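Local coordinates for protein diacylglycerol lipase (Aspergillus oryzae, PDB 5XK2) that probably hydrolyses the ester bonds of mono- and diacylglycerols, as an alpha/beta-hydrolase of the class 3 lipase family, captured here in a closed conformation, at residues A36-L42 against G56-S62; A180-K186 against G217-I221. The contacts are given in a common frame with arbitrary orientation. Residue numbers count along the deposited sequence, not the author numbering.

Contact 1. Residues A36-L42 against G56-S62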
loop_
_atom_site.group_PDB
_atom_site.type_symbol
_atom_site.label_atom_id
_atom_site.label_comp_id
_atom_site.label_asym_id
_atom_site.label_seq_id
_atom_site.Cartn_x
_atom_site.Cartn_y
_atom_site.Cartn_z
ATOM N N ALA A 36 -19.378 16.847 -1.670
ATOM C CA ALA A 36 -20.583 17.532 -1.194
ATOM C C ALA A 36 -20.715 18.972 -1.695
ATOM O O ALA A 36 -19.724 19.712 -1.793
ATOM C CB ALA A 36 -20.612 17.521 0.336
ATOM N N LYS A 37 -21.944 19.386 -1.985
ATOM C CA LYS A 37 -22.178 20.786 -2.286
ATOM C C LYS A 37 -22.356 21.571 -1.004
ATOM O O LYS A 37 -22.530 21.013 0.084
ATOM C CB LYS A 37 -23.427 20.953 -3.180
ATOM C CG LYS A 37 -23.389 20.101 -4.453
ATOM C CD LYS A 37 -24.544 20.388 -5.394
ATOM C CE LYS A 37 -24.742 19.230 -6.373
ATOM N NZ LYS A 37 -23.474 18.839 -7.069
ATOM N N ASP A 38 -22.354 22.887 -1.147
ATOM C CA ASP A 38 -22.554 23.782 -0.023
ATOM C C ASP A 38 -23.870 23.451 0.654
ATOM O O ASP A 38 -24.908 23.278 -0.013
ATOM C CB ASP A 38 -22.521 25.246 -0.520
ATOM C CG ASP A 38 -22.981 26.245 0.529
ATOM O OD1 ASP A 38 -22.591 26.123 1.700
ATOM O OD2 ASP A 38 -23.746 27.171 0.181
ATOM N N GLY A 39 -23.834 23.320 1.975
ATOM C CA GLY A 39 -25.049 23.064 2.723
ATOM C C GLY A 39 -25.294 21.606 3.088
ATOM O O GLY A 39 -26.181 21.325 3.897
ATOM N N GLU A 40 -24.532 20.667 2.516
ATOM C CA GLU A 40 -24.712 19.267 2.921
ATOM C C GLU A 40 -24.051 19.002 4.272
ATOM O O GLU A 40 -22.952 19.509 4.548
ATOM C CB GLU A 40 -24.170 18.308 1.852
ATOM C CG GLU A 40 -24.812 18.558 0.469
ATOM C CD GLU A 40 -24.424 17.521 -0.581
ATOM O OE1 GLU A 40 -24.137 16.371 -0.205
ATOM O OE2 GLU A 40 -24.434 17.874 -1.778
ATOM N N LYS A 41 -24.732 18.248 5.126
ATOM C CA LYS A 41 -24.187 17.890 6.453
ATOM C C LYS A 41 -23.075 16.869 6.300
ATOM O O LYS A 41 -23.213 15.913 5.526
ATOM C CB LYS A 41 -25.281 17.301 7.345
ATOM C CG LYS A 41 -26.455 18.200 7.654
ATOM C CD LYS A 41 -26.011 19.435 8.367
ATOM C CE LYS A 41 -27.123 19.991 9.253
ATOM N NZ LYS A 41 -28.243 20.558 8.456
ATOM N N LEU A 42 -21.956 17.081 6.990
ATOM C CA LEU A 42 -20.940 16.041 7.081
ATOM C C LEU A 42 -21.563 14.791 7.678
ATOM O O LEU A 42 -22.294 14.870 8.648
ATOM C CB LEU A 42 -19.769 16.499 7.954
ATOM C CG LEU A 42 -18.817 17.522 7.329
ATOM C CD1 LEU A 42 -17.826 17.950 8.393
ATOM C CD2 LEU A 42 -18.070 16.945 6.122
ATOM N N GLY A 56 -23.714 19.034 14.023
ATOM C CA GLY A 56 -24.430 19.572 12.875
ATOM C C GLY A 56 -23.529 20.205 11.827
ATOM O O GLY A 56 -23.961 21.075 11.051
ATOM N N SER A 57 -22.272 19.771 11.788
ATOM C CA SER A 57 -21.297 20.468 10.947
ATOM C C SER A 57 -21.635 20.338 9.479
ATOM O O SER A 57 -22.061 19.285 9.014
ATOM C CB SER A 57 -19.893 19.966 11.224
ATOM O OG SER A 57 -19.654 20.113 12.619
ATOM N N THR A 58 -21.447 21.441 8.770
ATOM C CA THR A 58 -21.948 21.574 7.399
ATOM C C THR A 58 -20.843 21.934 6.423
ATOM O O THR A 58 -20.034 22.817 6.698
ATOM C CB THR A 58 -23.053 22.661 7.330
ATOM O OG1 THR A 58 -24.100 22.333 8.263
ATOM C CG2 THR A 58 -23.661 22.703 5.960
ATOM N N VAL A 59 -20.820 21.261 5.273
ATOM C CA VAL A 59 -19.851 21.597 4.219
ATOM C C VAL A 59 -20.144 22.947 3.584
ATOM O O VAL A 59 -21.274 23.241 3.204
ATOM C CB VAL A 59 -19.829 20.501 3.109
ATOM C CG1 VAL A 59 -18.915 20.915 1.949
ATOM C CG2 VAL A 59 -19.359 19.170 3.688
ATOM N N LYS A 60 -19.095 23.758 3.465
ATOM C CA LYS A 60 -19.140 25.040 2.746
ATOM C C LYS A 60 -18.567 24.806 1.354
ATOM O O LYS A 60 -19.091 25.328 0.360
ATOM C CB LYS A 60 -18.399 26.149 3.492
ATOM C CG LYS A 60 -18.623 27.527 2.856
ATOM C CD LYS A 60 -20.117 27.870 2.984
ATOM C CE LYS A 60 -20.541 29.082 2.204
ATOM N NZ LYS A 60 -21.995 29.324 2.487
ATOM N N LEU A 61 -17.418 24.137 1.295
ATOM C CA LEU A 61 -16.790 23.796 0.023
ATOM C C LEU A 61 -16.131 22.439 0.120
ATOM O O LEU A 61 -15.552 22.119 1.138
ATOM C CB LEU A 61 -15.740 24.850 -0.371
ATOM C CG LEU A 61 -15.002 24.586 -1.694
ATOM C CD1 LEU A 61 -15.969 24.522 -2.868
ATOM C CD2 LEU A 61 -13.953 25.637 -1.942
ATOM N N SER A 62 -16.245 21.638 -0.929
ATOM C CA SER A 62 -15.500 20.389 -0.993
ATOM C C SER A 62 -14.573 20.458 -2.206
ATOM O O SER A 62 -14.785 21.257 -3.142
ATOM C CB SER A 62 -16.439 19.185 -1.090
ATOM O OG SER A 62 -17.106 19.203 -2.353
HETATM O O HOH W 1 -18.486 22.151 -2.862
HETATM O O HOH W 2 -23.261 26.644 4.182
HETATM O O HOH W 3 -22.988 16.936 10.236
#
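V59 points its side chain at the 36-42 loop and fits between two apolar groups, CG2 lying 3.9 Å from A36 CB and 3.5 Å from L42 CD2. Its backbone is held as well: G39 N donates to V59 O (2.8 Å) and V59 N to E40 O (2.9 Å). Two residues further along the loop, L42 N donates to S57 O (3.0 Å). K37 to E40 form a type II turn, with G39 at its positive-phi corner. At one end S62 OG donates to A36 O (2.7 Å), and water 1 links A36 O to S62 N. On the surface D38 OD1 and K60 NZ make a long salt bridge at 3.3 Å. A classic bulge, K60 and L61 both facing V75, kinks strand 58-65 here. The loop thus runs beside an edge strand of the main sheet, whose other neighbour is strand 71-78; L42 reaches F74 and A76 there and V52 of helix 50-55, while L61 rests on helix 118-138.

Contact 2. Residues A180-K186 against G217-I221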
loop_
_atom_site.group_PDB
_atom_site.type_symbol
_atom_site.label_atom_id
_atom_site.label_comp_id
_atom_site.label_asym_id
_atom_site.label_seq_id
_atom_site.Cartn_x
_atom_site.Cartn_y
_atom_site.Cartn_z
ATOM N N ALA A 180 0.966 11.702 10.709
ATOM C CA ALA A 180 1.569 12.420 9.595
ATOM C C ALA A 180 2.968 11.932 9.261
ATOM O O ALA A 180 3.806 11.755 10.157
ATOM C CB ALA A 180 1.635 13.922 9.914
ATOM N N PRO A 181 3.240 11.770 7.970
ATOM C CA PRO A 181 4.610 11.770 7.443
ATOM C C PRO A 181 5.344 13.063 7.795
ATOM O O PRO A 181 4.706 14.071 8.082
ATOM C CB PRO A 181 4.413 11.710 5.924
ATOM C CG PRO A 181 3.017 11.177 5.713
ATOM C CD PRO A 181 2.213 11.625 6.917
ATOM N N ARG A 182 6.674 13.039 7.725
ATOM C CA ARG A 182 7.460 14.283 7.756
ATOM C C ARG A 182 7.165 15.130 6.509
ATOM O O ARG A 182 6.852 14.574 5.437
ATOM C CB ARG A 182 8.948 13.974 7.823
ATOM C CG ARG A 182 9.350 13.240 9.086
ATOM C CD ARG A 182 10.860 13.085 9.168
ATOM N NE ARG A 182 11.242 12.406 10.414
ATOM C CZ ARG A 182 11.549 11.117 10.516
ATOM N NH1 ARG A 182 11.541 10.326 9.438
ATOM N NH2 ARG A 182 11.882 10.613 11.711
ATOM N N VAL A 183 7.108 16.450 6.691
ATOM C CA VAL A 183 6.965 17.380 5.568
ATOM C C VAL A 183 8.068 18.398 5.349
ATOM O O VAL A 183 8.071 19.082 4.335
ATOM C CB VAL A 183 5.646 18.141 5.683
ATOM C CG1 VAL A 183 4.492 17.132 5.713
ATOM C CG2 VAL A 183 5.609 19.007 6.953
ATOM N N ALA A 184 8.985 18.517 6.297
ATOM C CA ALA A 184 9.812 19.716 6.401
ATOM C C ALA A 184 11.280 19.391 6.620
ATOM O O ALA A 184 11.609 18.397 7.253
ATOM C CB ALA A 184 9.304 20.598 7.563
ATOM N N ASN A 185 12.167 20.247 6.125
ATOM C CA ASN A 185 13.570 20.161 6.538
ATOM C C ASN A 185 13.726 20.815 7.910
ATOM O O ASN A 185 12.727 21.245 8.505
ATOM C CB ASN A 185 14.510 20.780 5.479
ATOM C CG ASN A 185 14.421 22.306 5.379
ATOM O OD1 ASN A 185 13.513 22.953 5.902
ATOM N ND2 ASN A 185 15.388 22.892 4.657
ATOM N N LYS A 186 14.940 20.873 8.455
ATOM C CA LYS A 186 15.037 21.332 9.846
ATOM C C LYS A 186 14.588 22.799 10.024
ATOM O O LYS A 186 13.799 23.077 10.924
ATOM C CB LYS A 186 16.462 21.122 10.426
ATOM C CG LYS A 186 16.456 21.100 11.968
ATOM C CD LYS A 186 17.793 20.629 12.566
ATOM C CE LYS A 186 17.630 20.245 14.039
ATOM N NZ LYS A 186 18.842 19.560 14.586
ATOM N N GLY A 217 16.919 14.441 4.613
ATOM C CA GLY A 217 16.899 15.845 4.994
ATOM C C GLY A 217 15.607 16.339 5.616
ATOM O O GLY A 217 15.330 17.539 5.620
ATOM N N TYR A 218 14.803 15.418 6.137
ATOM C CA TYR A 218 13.548 15.795 6.775
ATOM C C TYR A 218 13.609 15.583 8.273
ATOM O O TYR A 218 14.315 14.690 8.760
ATOM C CB TYR A 218 12.389 14.973 6.219
ATOM C CG TYR A 218 12.064 15.272 4.781
ATOM C CD1 TYR A 218 11.147 16.260 4.463
ATOM C CD2 TYR A 218 12.657 14.558 3.750
ATOM C CE1 TYR A 218 10.826 16.541 3.136
ATOM C CE2 TYR A 218 12.342 14.825 2.414
ATOM C CZ TYR A 218 11.419 15.815 2.129
ATOM O OH TYR A 218 11.084 16.091 0.827
ATOM N N VAL A 219 12.879 16.413 9.005
ATOM C CA VAL A 219 12.698 16.205 10.432
ATOM C C VAL A 219 11.213 16.383 10.731
ATOM O O VAL A 219 10.438 16.630 9.818
ATOM C CB VAL A 219 13.567 17.165 11.267
ATOM C CG1 VAL A 219 15.034 16.933 10.953
ATOM C CG2 VAL A 219 13.197 18.570 10.980
ATOM N N HIS A 220 10.801 16.227 11.987
ATOM C CA HIS A 220 9.379 16.385 12.324
ATOM C C HIS A 220 9.113 17.692 13.044
ATOM O O HIS A 220 9.969 18.216 13.770
ATOM C CB HIS A 220 8.886 15.245 13.244
ATOM C CG HIS A 220 8.223 14.106 12.542
ATOM N ND1 HIS A 220 7.084 14.265 11.775
ATOM C CD2 HIS A 220 8.481 12.774 12.558
ATOM C CE1 HIS A 220 6.696 13.091 11.318
ATOM N NE2 HIS A 220 7.520 12.161 11.787
ATOM N N ILE A 221 7.904 18.211 12.852
ATOM C CA ILE A 221 7.344 19.222 13.721
ATOM C C ILE A 221 7.261 18.664 15.137
ATOM O O ILE A 221 6.946 17.487 15.331
ATOM C CB ILE A 221 5.943 19.630 13.224
ATOM C CG1 ILE A 221 6.067 20.266 11.842
ATOM C CG2 ILE A 221 5.235 20.549 14.215
ATOM C CD1 ILE A 221 4.765 20.154 11.011
HETATM O O HOH W 4 8.114 17.650 9.092
HETATM O O HOH W 5 17.172 19.587 7.317
#
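A180 comes first, its O 3.4 Å from H220 CE1 at the imidazole edge. The CA-to-CB bond of P181 points away from 217-221, and R182 then lays its aliphatic part over the H220 ring: CG sits 3.4 Å from the centroid, almost on the ring normal, a CH-pi contact. Both polar ends are held elsewhere, R182 NH1 by P212 O and H220 NE2 by P209 O. V183 N reaches V219 O through water 4, and V183 CG2 meets I221 CD1 at 4.3 Å. A184 O makes the one direct hydrogen bond between the segments, accepting from V219 N at 2.9 Å, and takes a CA-H...O contact from Y218 CA at 3.3 Å. N185 CA makes a similar contact to G217 O (3.3 Å), while N185 OD1 caps helix 186-195 at L188 N and also accepts from K115 N. K186 CA finally touches V219 CG2 at 3.5 Å. The crossing links the loop leaving strand 173-178 to the one entering strand 224-227; helix 154-168 packs against A180, P181 and V183, and helix 186-195 against A184, V219 and I221.

How the contacts relate
Contact 1 closes before contact 2 opens along the chain, and the two lie on opposite sides of its centre, their centres 32 Å apart and their nearest atoms about 20 Å apart. What joins them is the main eight-stranded mixed sheet. Contact 1 belongs to strand 58-65, one of its two edge strands within the chain, in the lipase N-terminal region; contact 2 lies in loops that follow the parallel strands 173-178 and 198-203, the latter loop leading into strand 224-227. The probable catalytic triad of S153, D206 and H268 comes near contact 2, where P181 approaches it without touching. Contact 1 therefore fastens a loop to the sheet margin, whereas contact 2 ties together loops close to the presumed active site.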